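Xaa-Pro dipeptidase (Lactobacillus brevis, PDB 3I7M) probably hydrolyses Xaa-Pro dipeptides as a manganese-dependent metallopeptidase of family M24B, of which this chain is the N-terminal creatinase/prolidase-type domain. Local coordinates at residues P99-I104 / A123-L128; A18-L23 / V47-Q52; I40-A45 / F57-E62; S24-I29 / K106-V111; Y31-G36 / T69-P74. All coordinates share one frame; numbering follows the deposited sequence. Where two conformers were deposited one is given.

Contact 1: P99-I104 / A123-L128; sequences PEHVAI and APSFDL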
# COMPACT_ATOMS: atom_id res chain seq x y z
N PRO A 99 -5.56 -12.04 2.18
CA PRO A 99 -6.22 -10.98 2.96
C PRO A 99 -7.70 -11.12 3.14
O PRO A 99 -8.48 -11.43 2.20
CB PRO A 99 -5.91 -9.71 2.17
CG PRO A 99 -5.57 -10.12 0.84
CD PRO A 99 -4.97 -11.53 0.93
N GLU A 100 -8.12 -10.86 4.36
CA GLU A 100 -9.54 -10.78 4.67
C GLU A 100 -9.88 -9.31 4.78
O GLU A 100 -10.03 -8.67 3.72
CB GLU A 100 -9.87 -11.59 5.92
CG GLU A 100 -9.69 -13.10 5.64
CD GLU A 100 -10.14 -14.00 6.77
OE1 GLU A 100 -10.90 -13.57 7.65
OE2 GLU A 100 -9.69 -15.17 6.75
N HIS A 101 -9.91 -8.70 5.95
CA HIS A 101 -10.17 -7.27 6.03
C HIS A 101 -8.97 -6.50 5.56
O HIS A 101 -7.83 -6.79 5.96
CB HIS A 101 -10.60 -6.84 7.41
CG HIS A 101 -11.85 -7.50 7.85
ND1 HIS A 101 -13.09 -6.98 7.60
CD2 HIS A 101 -12.04 -8.72 8.39
CE1 HIS A 101 -14.00 -7.81 8.10
NE2 HIS A 101 -13.39 -8.89 8.55
N VAL A 102 -9.18 -5.57 4.62
CA VAL A 102 -8.15 -4.70 4.06
C VAL A 102 -8.52 -3.25 4.29
O VAL A 102 -9.67 -2.86 4.04
CB VAL A 102 -7.91 -4.95 2.54
CG1 VAL A 102 -6.82 -4.04 2.05
CG2 VAL A 102 -7.56 -6.41 2.29
N ALA A 103 -7.63 -2.45 4.87
CA ALA A 103 -7.85 -1.03 5.05
C ALA A 103 -7.26 -0.28 3.87
O ALA A 103 -6.19 -0.64 3.36
CB ALA A 103 -7.18 -0.58 6.33
N ILE A 104 -8.00 0.73 3.43
CA ILE A 104 -7.59 1.61 2.33
C ILE A 104 -7.85 3.07 2.75
O ILE A 104 -8.56 3.33 3.75
CB ILE A 104 -8.28 1.29 0.99
CG1 ILE A 104 -9.77 1.15 1.18
CG2 ILE A 104 -7.67 -0.00 0.41
CD1 ILE A 104 -10.54 1.19 -0.09
N ALA A 123 -11.27 -13.64 -1.24
CA ALA A 123 -12.49 -13.04 -0.67
C ALA A 123 -12.14 -11.99 0.35
O ALA A 123 -12.38 -12.12 1.54
CB ALA A 123 -13.45 -14.07 -0.09
N PRO A 124 -11.57 -10.90 -0.11
CA PRO A 124 -11.22 -9.80 0.80
C PRO A 124 -12.44 -8.95 1.16
O PRO A 124 -13.46 -9.02 0.46
CB PRO A 124 -10.25 -8.97 -0.04
CG PRO A 124 -10.78 -9.18 -1.46
CD PRO A 124 -11.24 -10.57 -1.52
N SER A 125 -12.32 -8.15 2.19
CA SER A 125 -13.40 -7.28 2.65
C SER A 125 -12.83 -5.87 2.87
O SER A 125 -11.97 -5.69 3.73
CB SER A 125 -13.96 -7.72 4.01
OG SER A 125 -14.60 -8.99 3.93
N PHE A 126 -13.20 -4.91 2.03
CA PHE A 126 -12.67 -3.55 2.11
C PHE A 126 -13.64 -2.71 2.93
O PHE A 126 -14.31 -1.80 2.44
CB PHE A 126 -12.43 -2.97 0.69
CG PHE A 126 -11.26 -3.54 -0.01
CD1 PHE A 126 -10.09 -2.88 -0.08
CD2 PHE A 126 -11.30 -4.81 -0.60
CE1 PHE A 126 -8.97 -3.37 -0.75
CE2 PHE A 126 -10.17 -5.35 -1.27
CZ PHE A 126 -9.00 -4.63 -1.31
N ASP A 127 -13.71 -3.03 4.22
CA ASP A 127 -14.66 -2.41 5.12
C ASP A 127 -13.97 -1.54 6.17
O ASP A 127 -14.53 -1.18 7.19
CB ASP A 127 -15.56 -3.49 5.75
CG ASP A 127 -14.84 -4.56 6.45
OD1 ASP A 127 -13.61 -4.60 6.58
OD2 ASP A 127 -15.64 -5.40 6.95
N LEU A 128 -12.72 -1.19 5.91
CA LEU A 128 -11.92 -0.38 6.83
C LEU A 128 -11.33 0.86 6.11
O LEU A 128 -10.80 0.74 4.99
CB LEU A 128 -10.75 -1.18 7.36
CG LEU A 128 -11.08 -2.29 8.36
CD1 LEU A 128 -9.83 -3.10 8.65
CD2 LEU A 128 -11.62 -1.76 9.67
O HOH W 1 -8.82 -13.24 0.46
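H101 pairs with S125 in a parallel bridge between two short, weakly bonded strands, 101-104 and 125-128, whose axes diverge by 56°. S125 N donates to E100 O, S125 O takes the N-H of V102, and further along I104 N reaches L128 O at 3.2 Å. On the side of the sheet that carries H101, its imidazole meets the carboxylate of D127. ND1 donates to OD1 over 2.6 Å in a nearly straight bond, using the syn lone pair of that oxygen. Ring and carboxylate are almost coplanar (9° apart), and CG of D127 lies in the ring plane at the edge. D127 gets there with its CG between the backbone N and the carbonyl carbon (chi1 56°), which places CG on the side of the histidine. An alanine at H101 would probably leave this D127 carboxylate without its mate and freer to turn. Beyond this pair, L128 CB packs on A103 CB at 3.8 Å. Another cluster surrounds the ring of F126. CB of V102 sits over one face in a CH-pi contact, 4.0 Å from the ring centroid, while V102 CG1 touches F126 CE1 at 3.6 Å. I104 CG2 comes to the edge of the same ring in its plane, 3.8 Å from F126 CD1. One water bridges P99 O and A123 N where the segments begin. Helix 111-118 packs on F126 through M114, L117 and A118, and so completes the beta-alpha-beta crossover that ends the sheet.

Contact 2: A18-L23 / V47-Q52; sequences ASMTYL and VVFPDQ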
# COMPACT_ATOMS: atom_id res chain seq x y z
N ALA A 18 -7.10 -6.06 10.65
CA ALA A 18 -6.88 -6.00 9.21
C ALA A 18 -5.72 -6.91 8.82
O ALA A 18 -4.66 -6.92 9.47
CB ALA A 18 -6.56 -4.58 8.78
N SER A 19 -5.87 -7.61 7.71
CA SER A 19 -4.80 -8.35 7.15
C SER A 19 -3.67 -7.49 6.61
O SER A 19 -2.49 -7.93 6.54
CB SER A 19 -5.27 -9.24 6.01
OG SER A 19 -6.24 -10.21 6.46
N MSE A 20 -4.05 -6.32 6.13
CA MSE A 20 -3.07 -5.39 5.58
C MSE A 20 -3.76 -4.06 5.41
O MSE A 20 -4.99 -3.96 5.38
CB MSE A 20 -2.45 -5.81 4.29
CG MSE A 20 -3.47 -5.93 3.21
SE MSE A 20 -2.74 -6.72 1.61
CE MSE A 20 -4.09 -6.34 0.45
N THR A 21 -2.93 -3.02 5.31
CA THR A 21 -3.34 -1.67 4.95
C THR A 21 -2.67 -1.32 3.63
O THR A 21 -1.44 -1.46 3.53
CB THR A 21 -2.95 -0.75 6.05
OG1 THR A 21 -3.82 -1.01 7.17
CG2 THR A 21 -3.14 0.69 5.65
N TYR A 22 -3.46 -0.82 2.68
CA TYR A 22 -2.96 -0.44 1.34
C TYR A 22 -3.03 1.06 1.27
O TYR A 22 -4.15 1.62 1.23
CB TYR A 22 -3.83 -1.12 0.30
CG TYR A 22 -3.42 -0.78 -1.11
CD1 TYR A 22 -2.50 -1.58 -1.78
CD2 TYR A 22 -4.03 0.22 -1.80
CE1 TYR A 22 -2.10 -1.24 -3.07
CE2 TYR A 22 -3.63 0.56 -3.13
CZ TYR A 22 -2.71 -0.23 -3.71
OH TYR A 22 -2.28 0.12 -5.01
N LEU A 23 -1.89 1.76 1.29
CA LEU A 23 -1.81 3.24 1.23
C LEU A 23 -1.52 3.65 -0.21
O LEU A 23 -0.57 3.09 -0.84
CB LEU A 23 -0.72 3.70 2.14
CG LEU A 23 -0.97 3.38 3.61
CD1 LEU A 23 0.25 3.88 4.40
CD2 LEU A 23 -2.27 3.91 4.18
N VAL A 47 2.32 -0.77 1.31
CA VAL A 47 1.53 -1.84 1.93
C VAL A 47 2.10 -2.15 3.28
O VAL A 47 3.28 -2.39 3.42
CB VAL A 47 1.51 -3.09 1.08
CG1 VAL A 47 0.73 -4.23 1.76
CG2 VAL A 47 0.94 -2.69 -0.32
N VAL A 48 1.23 -2.09 4.27
CA VAL A 48 1.64 -2.26 5.66
C VAL A 48 0.86 -3.48 6.25
O VAL A 48 -0.32 -3.72 5.97
CB VAL A 48 1.26 -1.04 6.51
CG1 VAL A 48 1.60 -1.18 8.06
CG2 VAL A 48 1.89 0.25 5.95
N PHE A 49 1.59 -4.31 7.02
CA PHE A 49 1.02 -5.50 7.63
C PHE A 49 1.02 -5.34 9.12
O PHE A 49 1.81 -4.58 9.67
CB PHE A 49 1.85 -6.74 7.24
CG PHE A 49 1.87 -7.00 5.77
CD1 PHE A 49 0.81 -7.65 5.16
CD2 PHE A 49 2.92 -6.57 4.98
CE1 PHE A 49 0.77 -7.90 3.79
CE2 PHE A 49 2.93 -6.81 3.59
CZ PHE A 49 1.84 -7.46 2.98
N PRO A 50 0.19 -6.14 9.77
CA PRO A 50 0.12 -5.99 11.23
C PRO A 50 1.30 -6.59 11.96
O PRO A 50 1.57 -6.19 13.13
CB PRO A 50 -1.12 -6.76 11.59
CG PRO A 50 -1.40 -7.71 10.49
CD PRO A 50 -0.87 -6.97 9.23
N ASP A 51 1.98 -7.51 11.32
CA ASP A 51 2.96 -8.34 12.02
C ASP A 51 4.21 -8.68 11.21
O ASP A 51 4.96 -9.62 11.54
CB ASP A 51 2.23 -9.60 12.49
CG ASP A 51 1.73 -10.44 11.33
OD1 ASP A 51 1.78 -9.95 10.15
OD2 ASP A 51 1.23 -11.56 11.63
N GLN A 52 4.49 -7.88 10.18
CA GLN A 52 5.67 -8.12 9.35
C GLN A 52 5.98 -6.86 8.57
O GLN A 52 5.20 -5.91 8.66
CB GLN A 52 5.47 -9.34 8.45
CG GLN A 52 4.36 -9.19 7.41
CD GLN A 52 4.32 -10.34 6.42
OE1 GLN A 52 5.28 -10.56 5.63
NE2 GLN A 52 3.26 -11.08 6.44
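T21 and V48 form an antiparallel hydrogen-bonded pair: T21 N donates to V48 O and V48 N to T21 O, both at 2.8 Å, nearly straight and in the carbonyl planes. The next pair, Y22 with V47, is non-hydrogen-bonded, and there V47 CG2 lies 3.9 Å from CD1 of the tyrosine ring, approaching it obliquely. V47 CA also points its hydrogen at T21 O. Past the last bridge, contacts are made mostly by side chains. CB of M20, deposited as selenomethionine, rests 3.8 Å from F49 CD1. Its CG stands between the backbone N and the carbonyl carbon (chi1 63°), and the extended chain carries SE to 5.4 Å from the centroid of the F49 ring, an oblique Met-aromatic contact. SE also touches V47 CG1. The same F49 ring presents its edge to S19 O, 3.6 Å from CD1, and P50 CD closes on this oxygen at 3.3 Å. The polar ends are positioned from outside: T21 OG1 is hydrogen-bonded to T13 OG1, and S19 OG to E100 N. Strand 20-23 is flanked by strand 45-48 on one edge and strand 101-104 on the other. Helix 5-15 packs against V48 and P50 on one face, whereas helix 84-94 covers M20 and Y22 on the other.

Contact 3: I40-A45 / F57-E62; sequences IERVLA and FAPALE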
# COMPACT_ATOMS: atom_id res chain seq x y z
N ILE A 40 -0.89 10.15 -10.35
CA ILE A 40 -0.37 9.55 -11.56
C ILE A 40 -1.40 8.53 -12.09
O ILE A 40 -2.27 7.99 -11.33
CB ILE A 40 1.06 8.95 -11.28
CG1 ILE A 40 2.06 10.06 -10.96
CG2 ILE A 40 1.65 8.23 -12.43
CD1 ILE A 40 2.64 9.98 -9.55
N GLU A 41 -1.30 8.25 -13.39
CA GLU A 41 -2.11 7.16 -13.90
C GLU A 41 -1.53 5.82 -13.44
O GLU A 41 -2.26 4.89 -13.19
CB GLU A 41 -2.26 7.23 -15.41
CG GLU A 41 -2.70 8.63 -15.93
CD GLU A 41 -3.79 8.58 -16.99
OE1 GLU A 41 -4.06 7.49 -17.55
OE2 GLU A 41 -4.39 9.64 -17.26
N ARG A 42 -0.21 5.75 -13.23
CA ARG A 42 0.39 4.50 -12.79
C ARG A 42 0.14 4.21 -11.30
O ARG A 42 -0.57 4.95 -10.61
CB ARG A 42 1.86 4.43 -13.17
CG ARG A 42 2.10 4.12 -14.71
CD ARG A 42 3.58 4.28 -15.02
NE ARG A 42 3.97 4.31 -16.42
CZ ARG A 42 3.66 5.30 -17.22
NH1 ARG A 42 4.12 5.33 -18.45
NH2 ARG A 42 2.93 6.30 -16.77
N VAL A 43 0.69 3.12 -10.82
CA VAL A 43 0.33 2.60 -9.50
C VAL A 43 1.52 2.75 -8.57
O VAL A 43 2.63 2.21 -8.80
CB VAL A 43 -0.14 1.13 -9.57
CG1 VAL A 43 -0.45 0.58 -8.15
CG2 VAL A 43 -1.28 0.97 -10.49
N LEU A 44 1.36 3.53 -7.51
CA LEU A 44 2.32 3.70 -6.42
C LEU A 44 1.60 3.38 -5.12
O LEU A 44 0.50 3.95 -4.88
CB LEU A 44 2.81 5.12 -6.38
CG LEU A 44 3.64 5.55 -5.18
CD1 LEU A 44 5.04 4.88 -5.17
CD2 LEU A 44 3.79 7.06 -5.09
N ALA A 45 2.14 2.46 -4.35
CA ALA A 45 1.45 2.05 -3.11
C ALA A 45 2.45 1.72 -2.05
O ALA A 45 3.59 1.34 -2.33
CB ALA A 45 0.59 0.78 -3.42
N PHE A 57 5.39 -0.40 -3.67
CA PHE A 57 5.23 -0.87 -5.04
C PHE A 57 5.12 0.36 -5.92
O PHE A 57 4.38 1.30 -5.60
CB PHE A 57 3.97 -1.72 -5.18
CG PHE A 57 3.84 -2.36 -6.48
CD1 PHE A 57 4.40 -3.61 -6.73
CD2 PHE A 57 3.15 -1.75 -7.53
CE1 PHE A 57 4.30 -4.21 -8.01
CE2 PHE A 57 3.08 -2.39 -8.78
CZ PHE A 57 3.66 -3.60 -8.95
N ALA A 58 5.91 0.45 -7.00
CA ALA A 58 6.02 1.64 -7.77
C ALA A 58 6.36 1.37 -9.19
O ALA A 58 6.89 0.31 -9.50
CB ALA A 58 7.10 2.56 -7.19
N PRO A 59 6.17 2.34 -10.10
CA PRO A 59 6.73 2.21 -11.45
C PRO A 59 8.24 2.04 -11.37
O PRO A 59 8.90 2.65 -10.54
CB PRO A 59 6.29 3.47 -12.14
CG PRO A 59 5.10 4.04 -11.25
CD PRO A 59 5.46 3.63 -9.90
N ALA A 60 8.78 1.20 -12.25
CA ALA A 60 10.20 0.87 -12.24
C ALA A 60 11.12 2.09 -12.21
O ALA A 60 12.12 2.07 -11.48
CB ALA A 60 10.52 -0.00 -13.43
N LEU A 61 10.76 3.14 -12.91
CA LEU A 61 11.64 4.30 -12.95
C LEU A 61 11.60 5.14 -11.70
O LEU A 61 12.46 6.00 -11.54
CB LEU A 61 11.38 5.12 -14.21
CG LEU A 61 11.74 4.42 -15.47
CD1 LEU A 61 11.26 5.22 -16.74
CD2 LEU A 61 13.30 4.27 -15.51
N GLU A 62 10.60 4.95 -10.84
CA GLU A 62 10.55 5.69 -9.61
C GLU A 62 11.33 4.96 -8.50
O GLU A 62 11.57 5.53 -7.46
CB GLU A 62 9.08 5.92 -9.16
CG GLU A 62 8.31 6.85 -10.08
CD GLU A 62 6.82 6.97 -9.72
OE1 GLU A 62 6.46 6.91 -8.53
OE2 GLU A 62 6.01 7.16 -10.65
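A45 and F57 form an antiparallel hydrogen-bonded pair, in which A45 N donates to F57 O and F57 N to A45 O, each over 2.8 Å. This pair lies at the open end of a beta hairpin, strands 45-48 and 55-59, and the chain before A45 runs on beside the second strand without forming a regular strand itself. One residue before this pair, L44 CA approaches F57 O at 3.3 Å as a CA-H...O contact. The following hydrogen-bonded position would fall at V43 and P59, but proline has no N-H to give. V43 O instead meets the CA of A58 at 3.6 Å. Side chains take over where the backbone bonds stop. L44 has CG anti to the backbone N (chi1 170°), and its CD1 packs against A58 CB at 3.7 Å. On the other face of the hairpin V43 CG1 approaches F57 CD2 more loosely, at 4.3 Å. The F57 ring is placed by neighbours beyond the hairpin: it meets the ring of Y78, with the planes nearly parallel, and P84 and I88 of helix 84-94 touch it too. R42 packs its aliphatic part on P59. Its CB lies 3.8 Å from P59 CG and its CD comes close to P59 CB, while the extended chain takes NE on to a salt bridge with D80. The guanidinium is thus anchored to the loop after strand 75-78. V43 O, buried here with no hydrogen-bonding partner in the model, rests 3.4 Å from P59 CD.

Contact 4: S24-I29 / K106-V111; sequences SNPKTI and KGQLQV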
# COMPACT_ATOMS: atom_id res chain seq x y z
N SER A 24 -2.36 4.54 -0.71
CA SER A 24 -2.30 5.02 -2.11
C SER A 24 -2.20 6.52 -2.23
O SER A 24 -2.03 7.01 -3.38
CB SER A 24 -3.56 4.52 -2.83
OG SER A 24 -4.74 4.97 -2.15
N ASN A 25 -2.45 7.29 -1.17
CA ASN A 25 -2.48 8.74 -1.26
C ASN A 25 -1.04 9.24 -1.38
O ASN A 25 -0.29 8.99 -0.47
CB ASN A 25 -3.23 9.32 -0.05
CG ASN A 25 -3.42 10.80 -0.10
OD1 ASN A 25 -2.83 11.51 -0.94
ND2 ASN A 25 -4.28 11.28 0.76
N PRO A 26 -0.70 9.92 -2.49
CA PRO A 26 0.71 10.36 -2.58
C PRO A 26 1.11 11.24 -1.38
O PRO A 26 2.28 11.23 -1.01
CB PRO A 26 0.76 11.16 -3.87
CG PRO A 26 -0.46 10.76 -4.66
CD PRO A 26 -1.48 10.25 -3.69
N LYS A 27 0.19 12.00 -0.83
CA LYS A 27 0.51 12.85 0.37
C LYS A 27 0.84 11.98 1.55
O LYS A 27 1.72 12.30 2.35
CB LYS A 27 -0.64 13.76 0.71
CG LYS A 27 -0.97 14.84 -0.36
CD LYS A 27 0.03 16.02 -0.38
CE LYS A 27 -0.25 16.97 -1.58
NZ LYS A 27 0.80 18.07 -1.78
N THR A 28 0.15 10.84 1.72
CA THR A 28 0.48 9.93 2.80
C THR A 28 1.84 9.29 2.57
O THR A 28 2.65 9.18 3.50
CB THR A 28 -0.59 8.83 2.88
OG1 THR A 28 -1.83 9.50 3.04
CG2 THR A 28 -0.32 7.90 4.05
N ILE A 29 2.12 8.85 1.35
CA ILE A 29 3.40 8.24 1.05
C ILE A 29 4.55 9.24 1.27
O ILE A 29 5.56 8.85 1.86
CB ILE A 29 3.37 7.58 -0.36
CG1 ILE A 29 2.39 6.40 -0.30
CG2 ILE A 29 4.78 7.13 -0.83
CD1 ILE A 29 2.10 5.76 -1.66
N LYS A 106 -9.95 5.59 1.78
CA LYS A 106 -11.15 5.66 0.94
C LYS A 106 -11.43 7.04 0.42
O LYS A 106 -12.09 7.21 -0.61
CB LYS A 106 -12.38 5.17 1.70
CG LYS A 106 -12.25 3.72 2.01
CD LYS A 106 -13.56 3.07 2.55
CE LYS A 106 -13.48 1.54 2.61
NZ LYS A 106 -14.81 0.92 3.14
N GLY A 107 -10.99 8.11 1.09
CA GLY A 107 -11.20 9.44 0.57
C GLY A 107 -10.45 9.75 -0.69
O GLY A 107 -10.83 10.66 -1.44
N GLN A 108 -9.41 8.99 -0.99
CA GLN A 108 -8.55 9.21 -2.15
C GLN A 108 -8.64 8.08 -3.17
O GLN A 108 -8.53 8.38 -4.37
CB GLN A 108 -7.08 9.45 -1.69
CG GLN A 108 -6.10 9.68 -2.83
CD GLN A 108 -5.52 8.44 -3.44
OE1 GLN A 108 -4.95 8.50 -4.58
NE2 GLN A 108 -5.52 7.43 -2.70
N LEU A 109 -8.73 6.83 -2.77
CA LEU A 109 -8.57 5.70 -3.70
C LEU A 109 -9.79 5.63 -4.60
O LEU A 109 -10.94 5.62 -4.12
CB LEU A 109 -8.36 4.41 -2.92
CG LEU A 109 -8.03 3.21 -3.79
CD1 LEU A 109 -6.76 3.41 -4.59
CD2 LEU A 109 -7.98 1.93 -2.96
N GLN A 110 -9.58 5.51 -5.89
CA GLN A 110 -10.64 5.38 -6.85
C GLN A 110 -11.24 3.98 -6.82
O GLN A 110 -10.55 3.01 -6.59
CB GLN A 110 -10.10 5.67 -8.22
CG GLN A 110 -9.46 7.03 -8.34
CD GLN A 110 -7.97 6.98 -8.20
OE1 GLN A 110 -7.41 6.25 -7.46
NE2 GLN A 110 -7.31 7.83 -9.00
N VAL A 111 -12.55 3.90 -7.02
CA VAL A 111 -13.29 2.64 -6.98
C VAL A 111 -12.62 1.60 -7.87
O VAL A 111 -12.52 0.43 -7.50
CB VAL A 111 -14.75 2.83 -7.32
CG1 VAL A 111 -15.46 1.49 -7.42
CG2 VAL A 111 -15.53 3.63 -6.24
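S24 meets Q108 and L109 where helix 26-33 begins, so the contact links the N-terminal end of one helix to the loop that leads from strand 101-104 to helix 111-118. The helix is capped by N25, whose OD1 accepts from K27 N at 3.1 Å in an Asx turn, the N-H lying well above the carbonyl plane. Q108 reaches across beside this cap. Its CG is anti to the backbone N, and the chain then bends at chi2 (-86°), which brings CD beside the backbone of S24 and N25. NE2 donates to S24 OG over 2.6 Å. The hydroxyl oxygen lies in the amide plane, yet the bond is bent, with an angle of 132° at the hydrogen. S24 meets it with OG between its backbone N and carbonyl carbon (chi1 57°). L109 also packs against the hydroxyl, its CD1 within 3.5 Å of S24 OG. N25 and Q108 cross obliquely with their amide planes roughly parallel, CG of N25 being 4.0 Å from CG of Q108. A leucine in place of Q108 would probably leave S24 OG without this donor and the hydroxyl freer to rotate. The backbone N-H groups of S24 and N25 are both taken by E105 OE1, and E105 OE2 binds T28 OG1, so one glutamate ties the start of the helix to the end of strand 101-104. The amide oxygen, Q108 OE1, lies 4.0 Å from P26 CD.

Contact 5: Y31-G36 / T69-P74; sequences YLTGFG and TGWQFP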
# COMPACT_ATOMS: atom_id res chain seq x y z
N TYR A 31 4.46 11.76 3.36
CA TYR A 31 4.55 11.93 4.83
C TYR A 31 5.36 10.80 5.47
O TYR A 31 6.14 11.03 6.44
CB TYR A 31 3.13 12.05 5.40
CG TYR A 31 3.08 12.25 6.93
CD1 TYR A 31 3.46 13.46 7.50
CD2 TYR A 31 2.69 11.21 7.77
CE1 TYR A 31 3.46 13.63 8.90
CE2 TYR A 31 2.66 11.37 9.14
CZ TYR A 31 3.03 12.56 9.70
OH TYR A 31 2.96 12.63 11.09
N LEU A 32 5.22 9.59 4.98
CA LEU A 32 5.87 8.43 5.58
C LEU A 32 7.29 8.18 5.08
O LEU A 32 8.13 7.58 5.78
CB LEU A 32 5.03 7.18 5.35
CG LEU A 32 3.71 7.16 6.03
CD1 LEU A 32 2.93 5.94 5.49
CD2 LEU A 32 3.87 7.10 7.55
N THR A 33 7.59 8.68 3.89
CA THR A 33 8.90 8.39 3.26
C THR A 33 9.70 9.61 2.79
O THR A 33 10.90 9.50 2.50
CB THR A 33 8.70 7.49 2.03
OG1 THR A 33 8.13 8.28 1.01
CG2 THR A 33 7.87 6.30 2.40
N GLY A 34 9.09 10.78 2.64
CA GLY A 34 9.76 11.88 1.95
C GLY A 34 9.76 11.86 0.43
O GLY A 34 10.17 12.84 -0.19
N PHE A 35 9.13 10.80 -0.14
CA PHE A 35 9.05 10.70 -1.59
C PHE A 35 7.84 11.49 -2.04
O PHE A 35 6.70 11.12 -1.68
CB PHE A 35 8.93 9.25 -2.01
CG PHE A 35 8.75 9.07 -3.50
CD1 PHE A 35 9.80 9.30 -4.38
CD2 PHE A 35 7.50 8.72 -4.02
CE1 PHE A 35 9.63 9.15 -5.74
CE2 PHE A 35 7.34 8.59 -5.36
CZ PHE A 35 8.40 8.78 -6.23
N GLY A 36 8.08 12.55 -2.78
CA GLY A 36 7.04 13.50 -3.04
C GLY A 36 6.49 13.22 -4.40
O GLY A 36 7.25 12.94 -5.33
N THR A 69 15.45 7.65 -0.51
CA THR A 69 14.90 8.27 0.70
C THR A 69 15.41 7.66 2.00
O THR A 69 15.13 8.17 3.09
CB THR A 69 13.37 8.14 0.80
OG1 THR A 69 12.95 6.75 0.91
CG2 THR A 69 12.65 8.90 -0.30
N GLY A 70 16.06 6.50 1.92
CA GLY A 70 16.45 5.76 3.10
C GLY A 70 15.52 4.64 3.49
O GLY A 70 15.77 3.91 4.45
N TRP A 71 14.44 4.47 2.71
CA TRP A 71 13.41 3.56 3.06
C TRP A 71 14.12 2.23 3.16
O TRP A 71 14.84 1.80 2.27
CB TRP A 71 12.38 3.60 1.89
CG TRP A 71 11.32 2.51 1.89
CD1 TRP A 71 11.38 1.37 1.16
CD2 TRP A 71 10.15 2.39 2.74
NE1 TRP A 71 10.27 0.56 1.43
CE2 TRP A 71 9.50 1.19 2.37
CE3 TRP A 71 9.54 3.21 3.70
CZ2 TRP A 71 8.32 0.77 2.97
CZ3 TRP A 71 8.37 2.76 4.30
CH2 TRP A 71 7.77 1.57 3.92
N GLN A 72 13.89 1.60 4.32
CA GLN A 72 14.63 0.43 4.78
C GLN A 72 14.04 -0.89 4.35
O GLN A 72 14.54 -1.97 4.72
CB GLN A 72 14.72 0.46 6.32
CG GLN A 72 14.35 1.83 6.97
CD GLN A 72 12.90 2.21 6.70
OE1 GLN A 72 12.50 3.37 6.73
NE2 GLN A 72 12.12 1.22 6.36
N PHE A 73 12.92 -0.83 3.62
CA PHE A 73 12.21 -2.03 3.29
C PHE A 73 12.13 -2.19 1.78
O PHE A 73 12.64 -1.29 1.05
CB PHE A 73 10.83 -1.95 3.93
CG PHE A 73 10.85 -1.65 5.44
CD1 PHE A 73 11.23 -2.63 6.32
CD2 PHE A 73 10.46 -0.42 5.93
CE1 PHE A 73 11.26 -2.42 7.68
CE2 PHE A 73 10.45 -0.16 7.30
CZ PHE A 73 10.85 -1.17 8.19
N PRO A 74 11.60 -3.34 1.32
CA PRO A 74 11.57 -3.53 -0.13
C PRO A 74 10.80 -2.48 -0.94
O PRO A 74 9.84 -1.85 -0.46
CB PRO A 74 11.01 -4.90 -0.29
CG PRO A 74 11.37 -5.58 0.98
CD PRO A 74 11.21 -4.57 2.01
O HOH W 2 13.69 10.39 3.24
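T33 and T69 adopt the same side-chain torsion, with OG1 between the backbone N and the carbonyl carbon (chi1 73° and 64°), and each makes an ST turn at a helix C-terminal end, T33 as the last residue of helix 26-33 and T69 just after helix 63-67. T33 OG1 accepts from F35 N at 2.9 Å and also bonds to I29 O. T69 OG1 accepts from W71 N over a longer 3.3 Å, and is hydrogen-bonded to I66 O as well. With the hydroxyls occupied in this way, the methyl groups do the touching. T33 CG2 reaches the six-membered part of the W71 indole obliquely, 3.7 Å from CE3. T69 CB and CG2 close on T33 O, CB at 3.3 Å, and CG2 goes on to meet F35 CB. G34 follows with positive phi (80°), a conformation in which a side chain would be jammed against T33 O. The indole itself is fixed at its other end, NE1 donating to P74 O at 3.1 Å, and L6 of helix 5-15 and I56 of strand 55-59 pack on W71. A water joins the two helix ends, donating to T33 O at 3.0 Å and to T69 O at 2.7 Å.

Overall arrangement
Contacts 1, 2 and 3 all belong to one mixed sheet, whose strand order runs 75-78, 55-59, 45-48, 20-23, 101-104, 125-129. Contact 2 joins its middle strands and touches contact 1 directly through neighbouring strands 20-23 and 101-104, their centres 10 Å apart; the centre of contact 3 lies about 22 Å from that of contact 1, on the opposite side of the chain's centre. Contacts 4 and 5 use the two ends of helix 26-33, with centres 16 Å apart. Along the chain, contacts 3 and 5 are nested inside the loop closed by contact 4, while contact 2 ends before contact 1 begins. Early and late parts of the domain are thereby held in one compact unit.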